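Local coordinates for protein beta-d-glucoside glucohydrolase (Hypocrea jecorina, PDB 3ZZ1) that probably hydrolyses terminal, non-reducing beta-D-glucosyl residues to release beta-D-glucose, as a secreted family 3 glycoside hydrolase of cellulose breakdown, at residues 242-247 / 272-277; 222-227 / 282-287. All blocks are in the same frame, centred on the assembly; numbering follows the deposited sequence.

Both contacts lie in the N-terminal, TIM-barrel-type domain of this family 3 enzyme. Along the chain, helix 216-226 comes first, followed by strand 232-235, the short helix 244-249, helix 269-276 and helix 282-298. Interaction 2 joins 222-227 to 282-287 and so closes the longer loop; interaction 1, between 242-247 and 272-277, closes a shorter one nested inside it. The two are 16 Å apart between centres and meet directly where V275 packs on T282 and V285. Together they bind the four helices that follow one another in this part of the domain.

Interaction 1 of 2, residues 242-247 / 272-277; sequences TTVQSA and TNAVNS
A274 meets T243 and V244 through a single methyl group, where the start of the short helix 244-249 comes against helix 269-276. This is a small helix-to-helix packing in the TIM-barrel-type N-terminal domain, in the region that follows strand 232-235. The backbones come nearest at V244 and A274, whose CA atoms are 6.7 Å apart, a separation that suits a residue as small as alanine on one side. A274 points its CB toward the other segment and is buried. T243 CG2 stands 3.8 Å from that CB, and V244 CG2 reaches the same atom at 3.9 Å, so two neighbouring residues set their methyls against one.

Threonine suits its place because its two branches do different work. With CG2 anti to the backbone N, the methyl faces A274, while OG1, at chi1 -63°, lies beside the backbone N and is hydrogen-bonded to L266 O in the loop that leads to helix 269-276. The same loop is held again by W267, whose NE1 bonds to T243 O. V244 uses only one of its branches here: CG1 is anti to the backbone N, and CG2, beside that N, makes the approach; its side chain also touches Q279. No hydrogen bond crosses between the segments, so the contact itself is purely apolar and modest in area, 81 Å² summed over both sides.

Where helix 269-276 ends, S277 N bonds to N273 O at 2.9 Å. Bonds within 242-247 brace the start of its helix. T242 OG1, which also pairs with E214, accepts from S246 N at 3.0 Å. S246 OG, a partner of Q240 as well, returns a bond to T242 O at 2.7 Å, the donor tilted 35° from the carbonyl plane.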
ATOM      1  N   THR A 242     -13.104   0.722 -25.513  1.00 12.47           N
ATOM      2  CA  THR A 242     -13.028   0.758 -26.981  1.00 12.72           C
ATOM      3  C   THR A 242     -11.891  -0.093 -27.539  1.00 12.54           C
ATOM      4  O   THR A 242     -10.904  -0.360 -26.854  1.00 12.43           O
ATOM      5  CB  THR A 242     -12.810   2.187 -27.528  1.00 12.71           C
ATOM      6  OG1 THR A 242     -11.570   2.700 -27.017  1.00 13.41           O
ATOM      7  CG2 THR A 242     -13.972   3.120 -27.164  1.00 12.69           C
ATOM      8  N   THR A 243     -12.030  -0.481 -28.804  1.00 12.51           N
ATOM      9  CA  THR A 243     -10.953  -1.126 -29.543  1.00 12.43           C
ATOM     10  C   THR A 243      -9.880  -0.107 -29.933  1.00 12.28           C
ATOM     11  O   THR A 243      -8.715  -0.244 -29.554  1.00 11.93           O
ATOM     12  CB  THR A 243     -11.493  -1.837 -30.800  1.00 12.45           C
ATOM     13  OG1 THR A 243     -12.390  -2.880 -30.401  1.00 12.80           O
ATOM     14  CG2 THR A 243     -10.348  -2.435 -31.637  1.00 12.68           C
ATOM     15  N   VAL A 244     -10.301   0.920 -30.667  1.00 12.12           N
ATOM     16  CA  VAL A 244      -9.398   1.862 -31.329  1.00 11.90           C
ATOM     17  C   VAL A 244      -8.825   2.962 -30.425  1.00 12.01           C
ATOM     18  O   VAL A 244      -7.608   3.157 -30.396  1.00 12.05           O
ATOM     19  CB  VAL A 244     -10.071   2.475 -32.587  1.00 11.81           C
ATOM     20  CG1 VAL A 244      -9.214   3.576 -33.189  1.00 11.71           C
ATOM     21  CG2 VAL A 244     -10.334   1.384 -33.623  1.00 11.08           C
ATOM     22  N   GLN A 245      -9.686   3.680 -29.705  1.00 12.28           N
ATOM     23  CA  GLN A 245      -9.233   4.786 -28.844  1.00 12.49           C
ATOM     24  C   GLN A 245      -8.264   4.323 -27.746  1.00 12.31           C
ATOM     25  O   GLN A 245      -7.249   4.985 -27.488  1.00 11.97           O
ATOM     26  CB  GLN A 245     -10.411   5.556 -28.227  1.00 12.66           C
ATOM     27  CG  GLN A 245      -9.964   6.838 -27.498  1.00 14.08           C
ATOM     28  CD  GLN A 245     -11.073   7.540 -26.742  1.00 15.43           C
ATOM     29  OE1 GLN A 245     -12.154   7.792 -27.279  1.00 17.24           O
ATOM     30  NE2 GLN A 245     -10.802   7.883 -25.486  1.00 16.01           N
ATOM     31  N   SER A 246      -8.577   3.194 -27.103  1.00 12.08           N
ATOM     32  CA  SER A 246      -7.715   2.648 -26.051  1.00 11.73           C
ATOM     33  C   SER A 246      -6.313   2.389 -26.615  1.00 11.97           C
ATOM     34  O   SER A 246      -5.312   2.886 -26.076  1.00 11.91           O
ATOM     35  CB  SER A 246      -8.325   1.386 -25.425  1.00 11.77           C
ATOM     36  OG  SER A 246      -8.349   0.295 -26.339  1.00 10.91           O
ATOM     37  N   ALA A 247      -6.255   1.651 -27.725  1.00 11.81           N
ATOM     38  CA  ALA A 247      -5.001   1.397 -28.439  1.00 11.89           C
ATOM     39  C   ALA A 247      -4.214   2.687 -28.729  1.00 11.81           C
ATOM     40  O   ALA A 247      -3.038   2.798 -28.367  1.00 11.96           O
ATOM     41  CB  ALA A 247      -5.276   0.626 -29.735  1.00 12.02           C
ATOM     42  N   THR A 272      -6.937  -6.996 -34.670  1.00 14.75           N
ATOM     43  CA  THR A 272      -6.525  -7.405 -36.016  1.00 14.92           C
ATOM     44  C   THR A 272      -7.321  -6.629 -37.071  1.00 15.12           C
ATOM     45  O   THR A 272      -6.740  -6.079 -38.005  1.00 14.97           O
ATOM     46  CB  THR A 272      -6.663  -8.941 -36.211  1.00 14.83           C
ATOM     47  OG1 THR A 272      -5.718  -9.610 -35.367  1.00 14.19           O
ATOM     48  CG2 THR A 272      -6.411  -9.350 -37.665  1.00 14.59           C
ATOM     49  N   ASN A 273      -8.642  -6.563 -36.887  1.00 15.80           N
ATOM     50  CA  ASN A 273      -9.530  -5.826 -37.787  1.00 16.32           C
ATOM     51  C   ASN A 273      -9.275  -4.320 -37.804  1.00 16.42           C
ATOM     52  O   ASN A 273      -9.345  -3.691 -38.863  1.00 16.72           O
ATOM     53  CB  ASN A 273     -10.998  -6.109 -37.455  1.00 16.61           C
ATOM     54  CG  ASN A 273     -11.412  -7.539 -37.787  1.00 17.56           C
ATOM     55  OD1 ASN A 273     -10.723  -8.245 -38.528  1.00 18.96           O
ATOM     56  ND2 ASN A 273     -12.542  -7.971 -37.232  1.00 18.04           N
ATOM     57  N   ALA A 274      -8.977  -3.749 -36.637  1.00 16.41           N
ATOM     58  CA  ALA A 274      -8.693  -2.314 -36.518  1.00 16.46           C
ATOM     59  C   ALA A 274      -7.370  -1.908 -37.183  1.00 16.40           C
ATOM     60  O   ALA A 274      -7.250  -0.803 -37.709  1.00 16.18           O
ATOM     61  CB  ALA A 274      -8.717  -1.877 -35.053  1.00 16.43           C
ATOM     62  N   VAL A 275      -6.387  -2.805 -37.158  1.00 16.39           N
ATOM     63  CA  VAL A 275      -5.112  -2.582 -37.841  1.00 16.44           C
ATOM     64  C   VAL A 275      -5.285  -2.702 -39.363  1.00 16.68           C
ATOM     65  O   VAL A 275      -4.800  -1.854 -40.120  1.00 16.55           O
ATOM     66  CB  VAL A 275      -4.008  -3.542 -37.318  1.00 16.52           C
ATOM     67  CG1 VAL A 275      -2.735  -3.418 -38.135  1.00 16.46           C
ATOM     68  CG2 VAL A 275      -3.708  -3.261 -35.845  1.00 16.72           C
ATOM     69  N   ASN A 276      -5.995  -3.741 -39.799  1.00 16.82           N
ATOM     70  CA  ASN A 276      -6.264  -3.963 -41.227  1.00 17.02           C
ATOM     71  C   ASN A 276      -7.128  -2.891 -41.876  1.00 17.10           C
ATOM     72  O   ASN A 276      -6.973  -2.614 -43.071  1.00 17.43           O
ATOM     73  CB  ASN A 276      -6.897  -5.337 -41.455  1.00 17.00           C
ATOM     74  CG  ASN A 276      -5.919  -6.466 -41.236  1.00 17.24           C
ATOM     75  OD1 ASN A 276      -4.704  -6.277 -41.313  1.00 16.96           O
ATOM     76  ND2 ASN A 276      -6.445  -7.654 -40.959  1.00 18.36           N
ATOM     77  N   SER A 277      -8.033  -2.311 -41.087  1.00 17.03           N
ATOM     78  CA  SER A 277      -8.910  -1.235 -41.549  0.50 16.98           C
ATOM     79  C   SER A 277      -8.284   0.131 -41.291  1.00 16.89           C
ATOM     80  O   SER A 277      -8.948   1.164 -41.428  1.00 17.04           O
ATOM     81  CB  SER A 277     -10.280  -1.320 -40.871  0.50 16.99           C
ATOM     82  OG  SER A 277     -10.961  -2.503 -41.241  0.50 17.00           O
TER

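Interaction 2 of 2, residues 222-227 / 282-287; sequences VLKDQL and TSRVDD
K224 and R284 bring their charged ends together between helix 216-226 and helix 282-298, with the D287 carboxylate nearby. The pair links two helices of the TIM-barrel-type domain through long side chains, for the nearest CA atoms, those of K224 and D287, are 11.6 Å apart. Lysine suits this span: beyond CG its chain is fully extended, carrying NZ straight across. R284 does the reverse. Its chain bends at chi2 (61°) and chi3 (-91°), which folds the guanidinium back toward D287, one turn further along its own helix.

The two side chains cross obliquely, and K224 NZ approaches the guanidinium obliquely too, 3.8 Å from R284 NH2. D287 sits at the guanidinium edge, its CG in the plane. R284 NH2 donates to D287 OD2 at 2.9 Å in a salt bridge; OD2 accepts through its anti lone pair, the one away from its other oxygen, and itself lies 22° out of the guanidinium plane. K224 NZ is 4.4 Å from D287 OD2, beyond a salt bridge, and a water fills in: it accepts from K224 NZ at 2.8 Å and donates to D287 OD2 at 2.6 Å.

Other partners complete the cluster: D252 forms salt bridges with both K224 and R284, G250 O accepts from K224 NZ, and R291 NE pairs with D287 OD2. R284 NH1 reaches A247 O and L251 O. A methionine in place of R284 would probably leave D252 and D287 each short of a cationic partner and those two carbonyls without their shared donor.

The chemistry implies a network in which two cations can lie close because D252 and D287 probably offset their charges, the water bridging K224 NZ and D287 OD2, which are too far apart for a direct salt bridge.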
ATOM      1  N   VAL A 222       1.552  11.792 -19.556  1.00 12.72           N
ATOM      2  CA  VAL A 222       2.063  11.729 -18.184  1.00 12.59           C
ATOM      3  C   VAL A 222       2.928  10.491 -17.918  1.00 12.53           C
ATOM      4  O   VAL A 222       4.125  10.617 -17.672  1.00 12.82           O
ATOM      5  CB  VAL A 222       0.939  11.846 -17.124  1.00 12.71           C
ATOM      6  CG1 VAL A 222       1.532  11.863 -15.718  1.00 12.34           C
ATOM      7  CG2 VAL A 222       0.113  13.102 -17.358  1.00 12.66           C
ATOM      8  N   LEU A 223       2.327   9.305 -17.966  1.00 12.44           N
ATOM      9  CA  LEU A 223       3.037   8.078 -17.603  1.00 12.31           C
ATOM     10  C   LEU A 223       4.211   7.788 -18.531  1.00 12.15           C
ATOM     11  O   LEU A 223       5.327   7.556 -18.077  1.00 12.07           O
ATOM     12  CB  LEU A 223       2.082   6.875 -17.539  1.00 12.02           C
ATOM     13  CG  LEU A 223       2.631   5.480 -17.193  1.00 11.73           C
ATOM     14  CD1 LEU A 223       3.380   5.454 -15.865  1.00 11.50           C
ATOM     15  CD2 LEU A 223       1.499   4.457 -17.173  1.00 10.56           C
ATOM     16  N   LYS A 224       3.956   7.821 -19.833  1.00 12.28           N
ATOM     17  CA  LYS A 224       4.952   7.374 -20.795  1.00 12.16           C
ATOM     18  C   LYS A 224       5.942   8.456 -21.217  1.00 12.23           C
ATOM     19  O   LYS A 224       7.131   8.178 -21.363  1.00 12.27           O
ATOM     20  CB  LYS A 224       4.281   6.722 -22.011  1.00 12.13           C
ATOM     21  CG  LYS A 224       3.712   5.341 -21.706  1.00 11.34           C
ATOM     22  CD  LYS A 224       3.059   4.703 -22.921  1.00 10.16           C
ATOM     23  CE  LYS A 224       2.505   3.329 -22.572  1.00  9.66           C
ATOM     24  NZ  LYS A 224       1.959   2.624 -23.762  1.00  9.56           N
ATOM     25  N   ASP A 225       5.451   9.679 -21.413  1.00 12.23           N
ATOM     26  CA  ASP A 225       6.290  10.764 -21.915  1.00 12.41           C
ATOM     27  C   ASP A 225       6.939  11.590 -20.799  1.00 12.57           C
ATOM     28  O   ASP A 225       8.128  11.901 -20.863  1.00 12.87           O
ATOM     29  CB  ASP A 225       5.503  11.665 -22.877  1.00 12.28           C
ATOM     30  CG  ASP A 225       5.135  10.962 -24.178  1.00 12.02           C
ATOM     31  OD1 ASP A 225       5.613   9.836 -24.414  1.00 11.88           O
ATOM     32  OD2 ASP A 225       4.370  11.542 -24.971  1.00 11.77           O
ATOM     33  N   GLN A 226       6.163  11.936 -19.780  1.00 12.54           N
ATOM     34  CA  GLN A 226       6.675  12.758 -18.691  1.00 12.68           C
ATOM     35  C   GLN A 226       7.418  11.939 -17.638  1.00 12.70           C
ATOM     36  O   GLN A 226       8.471  12.361 -17.164  1.00 12.54           O
ATOM     37  CB  GLN A 226       5.561  13.600 -18.074  1.00 12.80           C
ATOM     38  CG  GLN A 226       5.170  14.782 -18.953  1.00 13.21           C
ATOM     39  CD  GLN A 226       3.936  15.512 -18.470  1.00 14.39           C
ATOM     40  OE1 GLN A 226       3.620  16.599 -18.956  1.00 15.48           O
ATOM     41  NE2 GLN A 226       3.229  14.924 -17.514  1.00 13.96           N
ATOM     42  N   LEU A 227       6.876  10.771 -17.286  1.00 12.55           N
ATOM     43  CA  LEU A 227       7.539   9.869 -16.334  1.00 12.28           C
ATOM     44  C   LEU A 227       8.525   8.913 -17.008  1.00 12.13           C
ATOM     45  O   LEU A 227       9.231   8.165 -16.327  1.00 12.31           O
ATOM     46  CB  LEU A 227       6.517   9.080 -15.499  1.00 12.28           C
ATOM     47  CG  LEU A 227       5.530   9.812 -14.582  1.00 12.53           C
ATOM     48  CD1 LEU A 227       4.797   8.809 -13.707  1.00 11.77           C
ATOM     49  CD2 LEU A 227       6.239  10.840 -13.723  1.00 13.12           C
ATOM     50  N   THR A 282       0.025   0.232 -37.368  1.00 15.22           N
ATOM     51  CA  THR A 282       0.875  -0.888 -36.979  1.00 15.03           C
ATOM     52  C   THR A 282       1.967  -0.448 -36.002  1.00 14.52           C
ATOM     53  O   THR A 282       2.346  -1.208 -35.110  1.00 14.47           O
ATOM     54  CB  THR A 282       1.534  -1.538 -38.200  1.00 15.16           C
ATOM     55  OG1 THR A 282       2.093  -0.515 -39.030  1.00 16.32           O
ATOM     56  CG2 THR A 282       0.521  -2.329 -38.998  1.00 15.03           C
ATOM     57  N   SER A 283       2.457   0.779 -36.172  1.00 14.01           N
ATOM     58  CA  SER A 283       3.479   1.345 -35.286  1.00 13.49           C
ATOM     59  C   SER A 283       3.041   1.328 -33.821  1.00 13.13           C
ATOM     60  O   SER A 283       3.850   1.064 -32.934  1.00 12.98           O
ATOM     61  CB  SER A 283       3.824   2.773 -35.708  1.00 13.62           C
ATOM     62  OG  SER A 283       2.693   3.622 -35.585  1.00 13.63           O
ATOM     63  N   ARG A 284       1.762   1.615 -33.579  1.00 12.61           N
ATOM     64  CA  ARG A 284       1.203   1.584 -32.230  1.00 12.62           C
ATOM     65  C   ARG A 284       1.250   0.178 -31.626  1.00 12.55           C
ATOM     66  O   ARG A 284       1.673   0.015 -30.482  1.00 12.79           O
ATOM     67  CB  ARG A 284      -0.224   2.140 -32.218  1.00 12.40           C
ATOM     68  CG  ARG A 284      -0.848   2.321 -30.832  1.00 12.52           C
ATOM     69  CD  ARG A 284      -0.076   3.303 -29.927  1.00 11.95           C
ATOM     70  NE  ARG A 284       0.943   2.635 -29.121  1.00 11.75           N
ATOM     71  CZ  ARG A 284       0.701   1.964 -27.994  1.00 11.92           C
ATOM     72  NH1 ARG A 284      -0.537   1.861 -27.522  1.00 10.90           N
ATOM     73  NH2 ARG A 284       1.701   1.390 -27.337  1.00 10.10           N
ATOM     74  N   VAL A 285       0.823  -0.820 -32.399  1.00 12.54           N
ATOM     75  CA  VAL A 285       0.875  -2.226 -31.980  1.00 12.39           C
ATOM     76  C   VAL A 285       2.323  -2.691 -31.810  1.00 12.40           C
ATOM     77  O   VAL A 285       2.641  -3.408 -30.862  1.00 12.42           O
ATOM     78  CB  VAL A 285       0.093  -3.150 -32.961  1.00 12.40           C
ATOM     79  CG1 VAL A 285       0.353  -4.628 -32.670  1.00 12.05           C
ATOM     80  CG2 VAL A 285      -1.406  -2.850 -32.893  1.00 12.37           C
ATOM     81  N   ASP A 286       3.195  -2.269 -32.722  1.00 12.35           N
ATOM     82  CA  ASP A 286       4.626  -2.533 -32.596  1.00 12.30           C
ATOM     83  C   ASP A 286       5.195  -1.977 -31.288  1.00 12.29           C
ATOM     84  O   ASP A 286       6.053  -2.612 -30.662  1.00 12.73           O
ATOM     85  CB  ASP A 286       5.389  -1.970 -33.798  1.00 12.38           C
ATOM     86  CG  ASP A 286       5.404  -2.924 -34.990  1.00 12.48           C
ATOM     87  OD1 ASP A 286       4.849  -4.046 -34.905  1.00 11.85           O
ATOM     88  OD2 ASP A 286       5.992  -2.547 -36.016  1.00 12.04           O
ATOM     89  N   ASP A 287       4.712  -0.804 -30.875  1.00 12.07           N
ATOM     90  CA  ASP A 287       5.109  -0.210 -29.598  1.00 11.81           C
ATOM     91  C   ASP A 287       4.595  -1.005 -28.393  1.00 11.72           C
ATOM     92  O   ASP A 287       5.318  -1.150 -27.407  1.00 11.68           O
ATOM     93  CB  ASP A 287       4.667   1.252 -29.487  1.00 11.64           C
ATOM     94  CG  ASP A 287       5.222   1.937 -28.236  1.00 11.55           C
ATOM     95  OD1 ASP A 287       6.449   2.151 -28.157  1.00 11.38           O
ATOM     96  OD2 ASP A 287       4.431   2.257 -27.324  1.00 11.46           O
TER
HETATM   97  O   HOH W   1       2.712   3.889 -26.168  1.00 19.34           O